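Long-range contacts in MucR Phosphodiesterase (Pseudomonas aeruginosa, PDB 5M1T), which belongs to the EAL-domain phosphodiesterase family and holds two magnesium ions and the ligand C2E at one end of its barrel-like sheet: residues W119-F130 with S151-T161; A203-N214 with L238-E246. One frame throughout, in Å; residues are numbered along the deposited sequence.

Contacts 1 and 2 are two pairs of neighbouring parallel strands in one curled sheet, with strand 182-188 between them; their centres lie about 14 Å apart. They meet directly in a salt bridge, E156 OE2 of contact 1 to K207 NZ of contact 2, at 2.7 Å. Both also reach C2E through its phosphate P1: one magnesium ion joins O2P to N124 and E156 of contact 1, the other joins O1P to E243 of contact 2, and the two ions are 4.0 Å apart. Q129 OE1 of contact 1 and E246 OE2 of contact 2 accept hydrogen bonds from its bases. D186 of the intervening strand binds both ions, so the C-terminal strand ends of both contacts help build a single metal and ligand site.

Contact 1: W119-F130 with S151-T161; sequences WNIAVNLSALQF and SHLILEVTEST. With MG (magnesium ion), chain D; C2E (9,9'-[(2R,3R,3aS,5S,7aR,9R,10R,10aS,12S,14aR)-3,5,10,12-tetrahydroxy-5,12-dioxidooctahydro-2H,7H-difuro[3,2-d:3',2'-j][1,3,7,9,2,8]tetraoxadiphosphacyclododecine-2,9-diyl]bis(2-amino-1,9-dihydro-6H-purin-6-one)), chain C.
E156 O receives the N-H of L125 at 2.9 Å and has a water 2.8 Å away, which also lies beside N124 OD1. This is the last rung of a parallel ladder between strands 120-124 and 153-158, whose axes diverge by 26°. At the same end of the strands, N124 and E156 send their side chains from the same face of the sheet to one magnesium ion, N124 OD1 at 2.2 Å and E156 OE1 at 2.1 Å. The two oxygens stand 3.1 Å apart, held together by the metal between them; E65, D186, C2E O2P and a water complete the site. E156 OE2 makes a salt bridge with K207 NZ.

The opposite face is apolar: L153 CD1 reaches both I121 CG2 and V123 CG2, and L155 CD2 meets V123 CB.

Beyond the strand, S126 and Q129 form a capping box at the start of helix 127-131, and Q129 OE1 also accepts from N21 of C2E. In that helix F130 points back at its partner segment with CG anti to the backbone N (chi1 -177°). V157 CG1 sits over one face of its ring, 4.0 Å from the centroid, while T161 CG2 touches F130 CD2 at 3.5 Å.

The pair lies between strands 61-72 and 182-188, its apolar face packed on helices 93-113 and 135-145, and F130 on helix 166-178.

Contact 2: A203-N214 with L238-E246; sequences ASELKIDRGFIN and LKIVAEGVE. With MG (magnesium ion), chain E; C2E (9,9'-[(2R,3R,3aS,5S,7aR,9R,10R,10aS,12S,14aR)-3,5,10,12-tetrahydroxy-5,12-dioxidooctahydro-2H,7H-difuro[3,2-d:3',2'-j][1,3,7,9,2,8]tetraoxadiphosphacyclododecine-2,9-diyl]bis(2-amino-1,9-dihydro-6H-purin-6-one)), chain C.
Strands 205-208 and 239-243 run parallel, their axes approaching to 4.7 Å and inclined by 22°, joined by backbone bonds from L206 N to K239 O, V241 N to L206 O and I208 N to V241 O. On one face I240 spreads its two branches, CD1 onto L206 CB and CG2 onto I208 CD1 at 3.6 Å. On the other, V241 CG2 faces the E205 carboxylate, whose OE2 is hydrogen-bonded to S184 OG and whose OE1 forms a salt bridge with K53. The K207 side chain lies beside that of V241, pointing the same way, its CE near V241 CG1 and its NZ salt-bridged to E156 and E65.

At the C-terminal end E243 takes CG anti to its backbone N (chi1 157°) and extends to a magnesium ion that D186, D187, C2E O1P and a water also bind, gripping it with both OE1 and OE2 at 2.5 Å. OE1 also accepts a weak bond from R210 N (3.4 Å) and lies at the edge of the R210 guanidinium, 3.6 Å from NH1, with the two planes 67° apart. C2E O4' sits over one face, offset toward the rim. Farther along, a water donates to both N214 OD1 (2.7 Å) and E246 OE1 (2.6 Å), while E246 OE2 accepts from N1 of C2E.

Helix 210-214, capped by D209, sets I213 against helix 248-257. I208 and F212 meet helix 220-236, and strand 182-188 adjoins strand 205-208.

Contact 1: W119-F130 with S151-T161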
# COMPACT_ATOMS: atom_id res chain seq x y z
N TRP A 119 -28.36 2.24 8.02
CA TRP A 119 -27.14 3.05 8.15
C TRP A 119 -25.90 2.26 7.79
O TRP A 119 -25.78 1.10 8.09
CB TRP A 119 -26.95 3.57 9.56
CG TRP A 119 -27.95 4.57 10.01
CD1 TRP A 119 -29.02 5.01 9.33
CD2 TRP A 119 -28.00 5.21 11.30
NE1 TRP A 119 -29.73 5.90 10.08
CE2 TRP A 119 -29.12 6.04 11.29
CE3 TRP A 119 -27.21 5.13 12.46
CZ2 TRP A 119 -29.48 6.81 12.38
CZ3 TRP A 119 -27.56 5.90 13.55
CH2 TRP A 119 -28.70 6.73 13.50
N ASN A 120 -24.99 2.94 7.13
CA ASN A 120 -23.64 2.48 6.92
C ASN A 120 -22.63 3.41 7.58
O ASN A 120 -22.95 4.53 7.96
CB ASN A 120 -23.38 2.41 5.42
CG ASN A 120 -24.25 1.39 4.74
OD1 ASN A 120 -24.59 0.32 5.33
ND2 ASN A 120 -24.66 1.70 3.50
N ILE A 121 -21.39 2.94 7.73
CA ILE A 121 -20.37 3.81 8.26
C ILE A 121 -19.19 3.90 7.31
O ILE A 121 -18.69 2.89 6.81
CB ILE A 121 -19.90 3.43 9.68
CG1 ILE A 121 -18.92 4.50 10.21
CG2 ILE A 121 -19.18 2.08 9.69
CD1 ILE A 121 -18.98 4.62 11.71
N ALA A 122 -18.75 5.12 7.08
CA ALA A 122 -17.65 5.38 6.17
C ALA A 122 -16.37 5.76 6.92
O ALA A 122 -16.38 6.62 7.78
CB ALA A 122 -18.04 6.51 5.23
N VAL A 123 -15.28 5.09 6.60
CA VAL A 123 -13.99 5.32 7.27
C VAL A 123 -12.95 5.77 6.24
O VAL A 123 -12.84 5.19 5.16
CB VAL A 123 -13.48 4.03 7.96
CG1 VAL A 123 -12.04 4.21 8.47
CG2 VAL A 123 -14.42 3.65 9.09
N ASN A 124 -12.20 6.80 6.56
CA ASN A 124 -11.21 7.30 5.62
C ASN A 124 -9.93 6.51 5.63
O ASN A 124 -9.46 6.09 6.70
CB ASN A 124 -10.90 8.75 5.96
CG ASN A 124 -12.07 9.67 5.64
OD1 ASN A 124 -12.37 9.91 4.47
ND2 ASN A 124 -12.76 10.13 6.65
N LEU A 125 -9.34 6.33 4.43
CA LEU A 125 -8.00 5.72 4.29
C LEU A 125 -7.01 6.69 3.64
O LEU A 125 -7.23 7.18 2.54
CB LEU A 125 -8.07 4.44 3.47
CG LEU A 125 -9.01 3.32 3.98
CD1 LEU A 125 -9.04 2.14 3.03
CD2 LEU A 125 -8.55 2.84 5.33
N SER A 126 -5.91 6.96 4.34
CA SER A 126 -4.80 7.74 3.80
C SER A 126 -4.11 6.91 2.72
O SER A 126 -4.40 5.73 2.55
CB SER A 126 -3.79 8.05 4.89
OG SER A 126 -3.05 6.88 5.17
N ALA A 127 -3.19 7.55 2.01
CA ALA A 127 -2.41 6.88 0.98
C ALA A 127 -1.58 5.71 1.55
O ALA A 127 -1.46 4.66 0.94
CB ALA A 127 -1.52 7.90 0.28
N LEU A 128 -1.02 5.89 2.74
CA LEU A 128 -0.21 4.84 3.34
C LEU A 128 -1.11 3.66 3.79
O LEU A 128 -0.77 2.50 3.60
CB LEU A 128 0.60 5.40 4.52
CG LEU A 128 1.69 4.52 5.14
CD1 LEU A 128 2.62 5.38 5.96
CD2 LEU A 128 1.18 3.45 6.08
N GLN A 129 -2.26 3.95 4.38
CA GLN A 129 -3.17 2.89 4.79
C GLN A 129 -3.66 2.12 3.57
O GLN A 129 -3.81 0.90 3.62
CB GLN A 129 -4.38 3.48 5.53
CG GLN A 129 -4.04 4.16 6.83
CD GLN A 129 -5.23 4.92 7.37
OE1 GLN A 129 -5.68 5.92 6.78
NE2 GLN A 129 -5.75 4.47 8.52
N PHE A 130 -3.95 2.83 2.48
CA PHE A 130 -4.48 2.19 1.28
C PHE A 130 -3.45 1.22 0.67
O PHE A 130 -3.82 0.17 0.13
CB PHE A 130 -4.91 3.22 0.25
CG PHE A 130 -5.54 2.63 -0.98
CD1 PHE A 130 -6.73 1.95 -0.90
CD2 PHE A 130 -4.94 2.76 -2.22
CE1 PHE A 130 -7.31 1.37 -2.01
CE2 PHE A 130 -5.52 2.20 -3.35
CZ PHE A 130 -6.71 1.49 -3.24
N SER A 151 -21.31 -5.06 4.13
CA SER A 151 -22.07 -4.05 3.41
C SER A 151 -22.37 -2.81 4.26
O SER A 151 -22.74 -1.78 3.70
CB SER A 151 -23.39 -4.62 2.86
OG SER A 151 -24.15 -5.23 3.91
N HIS A 152 -22.17 -2.88 5.58
CA HIS A 152 -22.42 -1.71 6.43
C HIS A 152 -21.18 -0.84 6.67
O HIS A 152 -21.24 0.16 7.41
CB HIS A 152 -23.03 -2.15 7.74
CG HIS A 152 -24.45 -2.58 7.60
ND1 HIS A 152 -25.44 -1.74 7.13
CD2 HIS A 152 -25.06 -3.77 7.84
CE1 HIS A 152 -26.59 -2.39 7.08
NE2 HIS A 152 -26.39 -3.62 7.51
N LEU A 153 -20.08 -1.19 6.01
CA LEU A 153 -18.85 -0.44 6.07
C LEU A 153 -18.52 0.16 4.70
O LEU A 153 -18.61 -0.52 3.68
CB LEU A 153 -17.72 -1.34 6.51
CG LEU A 153 -16.32 -0.70 6.48
CD1 LEU A 153 -16.17 0.37 7.56
CD2 LEU A 153 -15.28 -1.78 6.67
N ILE A 154 -18.13 1.42 4.69
CA ILE A 154 -17.73 2.10 3.47
C ILE A 154 -16.31 2.56 3.69
O ILE A 154 -15.98 3.10 4.77
CB ILE A 154 -18.64 3.32 3.16
CG1 ILE A 154 -19.99 2.85 2.63
CG2 ILE A 154 -17.98 4.28 2.16
CD1 ILE A 154 -21.05 3.95 2.56
N LEU A 155 -15.44 2.33 2.71
CA LEU A 155 -14.09 2.80 2.80
C LEU A 155 -13.88 3.90 1.75
O LEU A 155 -14.19 3.71 0.55
CB LEU A 155 -13.13 1.65 2.63
CG LEU A 155 -13.13 0.64 3.78
CD1 LEU A 155 -12.36 -0.59 3.40
CD2 LEU A 155 -12.56 1.20 5.08
N GLU A 156 -13.38 5.05 2.22
CA GLU A 156 -13.13 6.21 1.36
C GLU A 156 -11.63 6.41 1.04
O GLU A 156 -10.81 6.60 1.93
CB GLU A 156 -13.68 7.48 2.04
CG GLU A 156 -15.18 7.45 2.32
CD GLU A 156 -15.76 8.79 2.78
OE1 GLU A 156 -15.00 9.80 2.82
OE2 GLU A 156 -16.99 8.83 3.09
N VAL A 157 -11.29 6.35 -0.24
CA VAL A 157 -9.95 6.60 -0.72
C VAL A 157 -10.05 7.81 -1.66
O VAL A 157 -11.03 7.96 -2.42
CB VAL A 157 -9.40 5.38 -1.49
CG1 VAL A 157 -7.95 5.58 -1.88
CG2 VAL A 157 -9.47 4.14 -0.63
N THR A 158 -9.09 8.71 -1.58
CA THR A 158 -9.22 9.93 -2.37
C THR A 158 -8.99 9.62 -3.85
O THR A 158 -8.36 8.60 -4.20
CB THR A 158 -8.26 11.07 -1.92
OG1 THR A 158 -6.89 10.65 -2.07
CG2 THR A 158 -8.57 11.53 -0.46
N GLU A 159 -9.48 10.50 -4.71
CA GLU A 159 -9.21 10.45 -6.13
C GLU A 159 -7.70 10.28 -6.40
O GLU A 159 -7.30 9.43 -7.18
CB GLU A 159 -9.75 11.72 -6.81
CG GLU A 159 -9.84 11.62 -8.33
CD GLU A 159 -10.31 12.91 -8.97
OE1 GLU A 159 -10.53 13.88 -8.21
OE2 GLU A 159 -10.45 12.94 -10.23
N SER A 160 -6.88 11.08 -5.75
CA SER A 160 -5.42 11.07 -5.98
C SER A 160 -4.87 9.73 -5.61
O SER A 160 -4.09 9.17 -6.36
CB SER A 160 -4.70 12.09 -5.09
OG SER A 160 -5.35 13.34 -5.17
N THR A 161 -5.29 9.23 -4.45
CA THR A 161 -4.76 7.99 -3.90
C THR A 161 -5.07 6.88 -4.86
O THR A 161 -4.20 6.07 -5.17
CB THR A 161 -5.31 7.73 -2.48
OG1 THR A 161 -4.71 8.66 -1.59
CG2 THR A 161 -4.98 6.30 -1.99
MG MG D . -13.84 11.38 3.64
P1 C2E C . -12.69 14.46 4.45
O2P C2E C . -12.63 12.98 4.22
O1P C2E C . -12.99 15.29 3.22
O5' C2E C . -13.80 14.72 5.57
C5' C2E C . -14.72 15.78 5.44
C4' C2E C . -14.21 17.02 6.13
O4' C2E C . -15.10 18.11 5.81
C3' C2E C . -14.23 16.90 7.65
O3' C2E C . -13.16 17.67 8.19
C2' C2E C . -15.55 17.53 8.05
O2' C2E C . -15.54 18.04 9.39
C1' C2E C . -15.61 18.65 7.03
N9 C2E C . -16.96 19.16 6.78
C8 C2E C . -18.09 18.44 6.65
N7 C2E C . -19.14 19.25 6.42
C5 C2E C . -18.67 20.51 6.39
C6 C2E C . -19.25 21.84 6.19
O6 C2E C . -20.48 21.96 5.97
N1 C2E C . -18.42 22.89 6.24
C2 C2E C . -17.09 22.76 6.47
N2 C2E C . -16.30 23.85 6.52
N3 C2E C . -16.50 21.56 6.66
C4 C2E C . -17.24 20.44 6.63
P11 C2E C . -12.20 17.07 9.32
O21 C2E C . -13.05 16.30 10.32
O11 C2E C . -11.49 18.19 10.00
O5A C2E C . -11.20 16.06 8.59
C5A C2E C . -10.33 16.57 7.57
C4A C2E C . -9.71 15.42 6.80
O4A C2E C . -8.99 14.56 7.68
C3A C2E C . -10.74 14.51 6.19
O3A C2E C . -11.27 15.01 4.98
C2A C2E C . -9.97 13.23 5.99
O2A C2E C . -9.15 13.28 4.83
C1A C2E C . -9.06 13.22 7.20
N91 C2E C . -9.59 12.29 8.24
C81 C2E C . -10.52 12.53 9.19
N71 C2E C . -10.70 11.43 9.97
C51 C2E C . -9.87 10.48 9.50
C61 C2E C . -9.55 9.08 9.84
O61 C2E C . -10.14 8.51 10.78
N11 C2E C . -8.62 8.45 9.09
C21 C2E C . -8.00 9.06 8.06
N21 C2E C . -7.08 8.39 7.35
N31 C2E C . -8.24 10.34 7.69
C41 C2E C . -9.15 11.06 8.37
O HOH W 1 -10.21 9.28 2.33
O HOH W 2 -6.65 8.53 0.31
O HOH W 3 -15.39 12.85 3.34

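Contact 2: A203-N214 with L238-E246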
# COMPACT_ATOMS: atom_id res chain seq x y z
N ALA A 203 -16.03 1.08 -7.39
CA ALA A 203 -16.51 2.10 -6.51
C ALA A 203 -18.01 2.08 -6.58
O ALA A 203 -18.58 1.60 -7.52
CB ALA A 203 -15.98 3.46 -6.94
N SER A 204 -18.64 2.61 -5.55
CA SER A 204 -20.07 2.68 -5.45
C SER A 204 -20.51 4.11 -5.40
O SER A 204 -21.64 4.40 -5.71
CB SER A 204 -20.53 2.01 -4.15
OG SER A 204 -20.65 0.64 -4.38
N GLU A 205 -19.62 5.00 -4.97
CA GLU A 205 -19.97 6.42 -4.87
C GLU A 205 -18.77 7.35 -5.10
O GLU A 205 -17.62 6.98 -4.83
CB GLU A 205 -20.64 6.73 -3.52
CG GLU A 205 -19.73 6.62 -2.34
CD GLU A 205 -20.33 7.08 -1.00
OE1 GLU A 205 -21.55 6.86 -0.70
OE2 GLU A 205 -19.53 7.66 -0.21
N LEU A 206 -19.05 8.53 -5.64
CA LEU A 206 -18.12 9.62 -5.63
C LEU A 206 -18.59 10.67 -4.65
O LEU A 206 -19.79 10.93 -4.55
CB LEU A 206 -17.97 10.23 -7.00
CG LEU A 206 -17.77 9.32 -8.20
CD1 LEU A 206 -17.73 10.22 -9.41
CD2 LEU A 206 -16.49 8.50 -8.10
N LYS A 207 -17.62 11.28 -3.95
CA LYS A 207 -17.89 12.39 -3.02
C LYS A 207 -17.29 13.69 -3.56
O LYS A 207 -16.07 13.87 -3.56
CB LYS A 207 -17.35 12.12 -1.63
CG LYS A 207 -17.73 10.76 -1.10
CD LYS A 207 -17.45 10.63 0.38
CE LYS A 207 -18.61 11.10 1.24
NZ LYS A 207 -18.16 11.27 2.68
N ILE A 208 -18.15 14.60 -3.98
CA ILE A 208 -17.68 15.87 -4.49
C ILE A 208 -16.93 16.65 -3.41
O ILE A 208 -17.47 16.81 -2.29
CB ILE A 208 -18.82 16.76 -5.00
CG1 ILE A 208 -19.64 16.04 -6.07
CG2 ILE A 208 -18.22 18.03 -5.56
CD1 ILE A 208 -21.00 16.65 -6.27
N ASP A 209 -15.74 17.15 -3.73
CA ASP A 209 -14.94 17.81 -2.69
C ASP A 209 -15.65 19.07 -2.22
O ASP A 209 -16.20 19.83 -3.05
CB ASP A 209 -13.56 18.19 -3.16
CG ASP A 209 -12.72 18.77 -2.03
OD1 ASP A 209 -12.43 18.04 -1.06
OD2 ASP A 209 -12.40 19.97 -2.08
N ARG A 210 -15.63 19.30 -0.91
CA ARG A 210 -16.29 20.44 -0.32
C ARG A 210 -15.82 21.75 -0.89
O ARG A 210 -16.57 22.71 -0.87
CB ARG A 210 -16.11 20.48 1.19
CG ARG A 210 -14.68 20.63 1.69
CD ARG A 210 -14.69 20.68 3.22
NE ARG A 210 -13.43 20.56 3.95
CZ ARG A 210 -12.56 19.53 3.89
NH1 ARG A 210 -12.71 18.51 3.01
NH2 ARG A 210 -11.48 19.55 4.70
N GLY A 211 -14.59 21.80 -1.38
CA GLY A 211 -14.04 23.00 -2.02
C GLY A 211 -14.90 23.52 -3.15
O GLY A 211 -15.11 24.74 -3.31
N PHE A 212 -15.48 22.61 -3.92
CA PHE A 212 -16.34 23.01 -5.03
C PHE A 212 -17.71 23.49 -4.61
O PHE A 212 -18.32 24.35 -5.26
CB PHE A 212 -16.49 21.86 -6.01
CG PHE A 212 -15.18 21.42 -6.59
CD1 PHE A 212 -14.56 22.21 -7.54
CD2 PHE A 212 -14.57 20.26 -6.17
CE1 PHE A 212 -13.36 21.84 -8.09
CE2 PHE A 212 -13.36 19.89 -6.69
CZ PHE A 212 -12.75 20.68 -7.65
N ILE A 213 -18.19 22.97 -3.49
CA ILE A 213 -19.46 23.43 -2.94
C ILE A 213 -19.33 24.85 -2.38
O ILE A 213 -20.17 25.70 -2.62
CB ILE A 213 -19.97 22.47 -1.85
CG1 ILE A 213 -20.01 21.03 -2.38
CG2 ILE A 213 -21.31 22.91 -1.31
CD1 ILE A 213 -20.67 20.84 -3.72
N ASN A 214 -18.26 25.07 -1.63
CA ASN A 214 -18.02 26.35 -0.97
C ASN A 214 -17.79 27.50 -1.94
O ASN A 214 -18.10 28.64 -1.63
CB ASN A 214 -16.78 26.21 -0.10
CG ASN A 214 -16.60 27.38 0.85
OD1 ASN A 214 -17.55 27.85 1.50
ND2 ASN A 214 -15.36 27.82 0.96
N LEU A 238 -22.70 5.56 -10.37
CA LEU A 238 -22.17 5.76 -9.06
C LEU A 238 -23.07 6.77 -8.33
O LEU A 238 -23.47 7.80 -8.91
CB LEU A 238 -20.74 6.30 -9.15
CG LEU A 238 -19.77 5.39 -9.88
CD1 LEU A 238 -18.50 6.13 -10.23
CD2 LEU A 238 -19.45 4.13 -9.08
N LYS A 239 -23.39 6.47 -7.08
CA LYS A 239 -24.06 7.44 -6.25
C LYS A 239 -23.15 8.66 -6.08
O LYS A 239 -21.92 8.51 -5.94
CB LYS A 239 -24.39 6.86 -4.87
CG LYS A 239 -25.35 5.68 -4.86
CD LYS A 239 -26.67 6.08 -5.48
CE LYS A 239 -27.82 5.14 -5.07
NZ LYS A 239 -28.96 5.35 -6.04
N ILE A 240 -23.75 9.84 -6.04
CA ILE A 240 -23.01 11.07 -5.78
C ILE A 240 -23.34 11.69 -4.40
O ILE A 240 -24.52 11.88 -4.06
CB ILE A 240 -23.30 12.11 -6.88
CG1 ILE A 240 -22.89 11.56 -8.23
CG2 ILE A 240 -22.57 13.41 -6.61
CD1 ILE A 240 -21.43 11.17 -8.28
N VAL A 241 -22.31 11.98 -3.61
CA VAL A 241 -22.48 12.65 -2.34
C VAL A 241 -21.92 14.05 -2.48
O VAL A 241 -20.74 14.23 -2.88
CB VAL A 241 -21.72 11.92 -1.21
CG1 VAL A 241 -22.00 12.59 0.13
CG2 VAL A 241 -22.09 10.46 -1.13
N ALA A 242 -22.73 15.04 -2.12
CA ALA A 242 -22.21 16.40 -2.04
C ALA A 242 -21.79 16.65 -0.61
O ALA A 242 -22.56 16.41 0.31
CB ALA A 242 -23.22 17.43 -2.47
N GLU A 243 -20.58 17.15 -0.44
CA GLU A 243 -19.98 17.34 0.88
C GLU A 243 -19.73 18.83 1.12
O GLU A 243 -19.44 19.56 0.20
CB GLU A 243 -18.71 16.47 0.96
CG GLU A 243 -17.66 16.87 1.94
CD GLU A 243 -16.37 16.08 1.74
OE1 GLU A 243 -15.34 16.70 1.28
OE2 GLU A 243 -16.42 14.86 2.00
N GLY A 244 -19.89 19.29 2.36
CA GLY A 244 -19.67 20.70 2.69
C GLY A 244 -20.91 21.57 2.53
O GLY A 244 -20.79 22.78 2.35
N VAL A 245 -22.10 20.98 2.59
CA VAL A 245 -23.32 21.75 2.39
C VAL A 245 -23.58 22.57 3.63
O VAL A 245 -23.89 22.02 4.70
CB VAL A 245 -24.52 20.81 2.10
CG1 VAL A 245 -25.82 21.58 1.91
CG2 VAL A 245 -24.22 19.96 0.86
N GLU A 246 -23.45 23.88 3.48
CA GLU A 246 -23.66 24.83 4.57
C GLU A 246 -24.87 25.74 4.45
O GLU A 246 -25.29 26.28 5.44
CB GLU A 246 -22.43 25.73 4.71
CG GLU A 246 -21.17 24.96 5.02
CD GLU A 246 -19.91 25.80 5.12
OE1 GLU A 246 -19.85 26.90 4.49
OE2 GLU A 246 -18.98 25.33 5.83
MG MG E . -14.07 14.55 1.18
P1 C2E C . -12.69 14.46 4.45
O2P C2E C . -12.63 12.98 4.22
O1P C2E C . -12.99 15.29 3.22
O5' C2E C . -13.80 14.72 5.57
C5' C2E C . -14.72 15.78 5.44
C4' C2E C . -14.21 17.02 6.13
O4' C2E C . -15.10 18.11 5.81
C3' C2E C . -14.23 16.90 7.65
O3' C2E C . -13.16 17.67 8.19
C2' C2E C . -15.55 17.53 8.05
O2' C2E C . -15.54 18.04 9.39
C1' C2E C . -15.61 18.65 7.03
N9 C2E C . -16.96 19.16 6.78
C8 C2E C . -18.09 18.44 6.65
N7 C2E C . -19.14 19.25 6.42
C5 C2E C . -18.67 20.51 6.39
C6 C2E C . -19.25 21.84 6.19
O6 C2E C . -20.48 21.96 5.97
N1 C2E C . -18.42 22.89 6.24
C2 C2E C . -17.09 22.76 6.47
N2 C2E C . -16.30 23.85 6.52
N3 C2E C . -16.50 21.56 6.66
C4 C2E C . -17.24 20.44 6.63
P11 C2E C . -12.20 17.07 9.32
O21 C2E C . -13.05 16.30 10.32
O11 C2E C . -11.49 18.19 10.00
O5A C2E C . -11.20 16.06 8.59
C5A C2E C . -10.33 16.57 7.57
C4A C2E C . -9.71 15.42 6.80
O4A C2E C . -8.99 14.56 7.68
C3A C2E C . -10.74 14.51 6.19
O3A C2E C . -11.27 15.01 4.98
C2A C2E C . -9.97 13.23 5.99
O2A C2E C . -9.15 13.28 4.83
C1A C2E C . -9.06 13.22 7.20
N91 C2E C . -9.59 12.29 8.24
C81 C2E C . -10.52 12.53 9.19
N71 C2E C . -10.70 11.43 9.97
C51 C2E C . -9.87 10.48 9.50
C61 C2E C . -9.55 9.08 9.84
O61 C2E C . -10.14 8.51 10.78
N11 C2E C . -8.62 8.45 9.09
C21 C2E C . -8.00 9.06 8.06
N21 C2E C . -7.08 8.39 7.35
N31 C2E C . -8.24 10.34 7.69
C41 C2E C . -9.15 11.06 8.37
O HOH W 4 -20.12 27.02 1.95
O HOH W 5 -13.18 16.55 0.81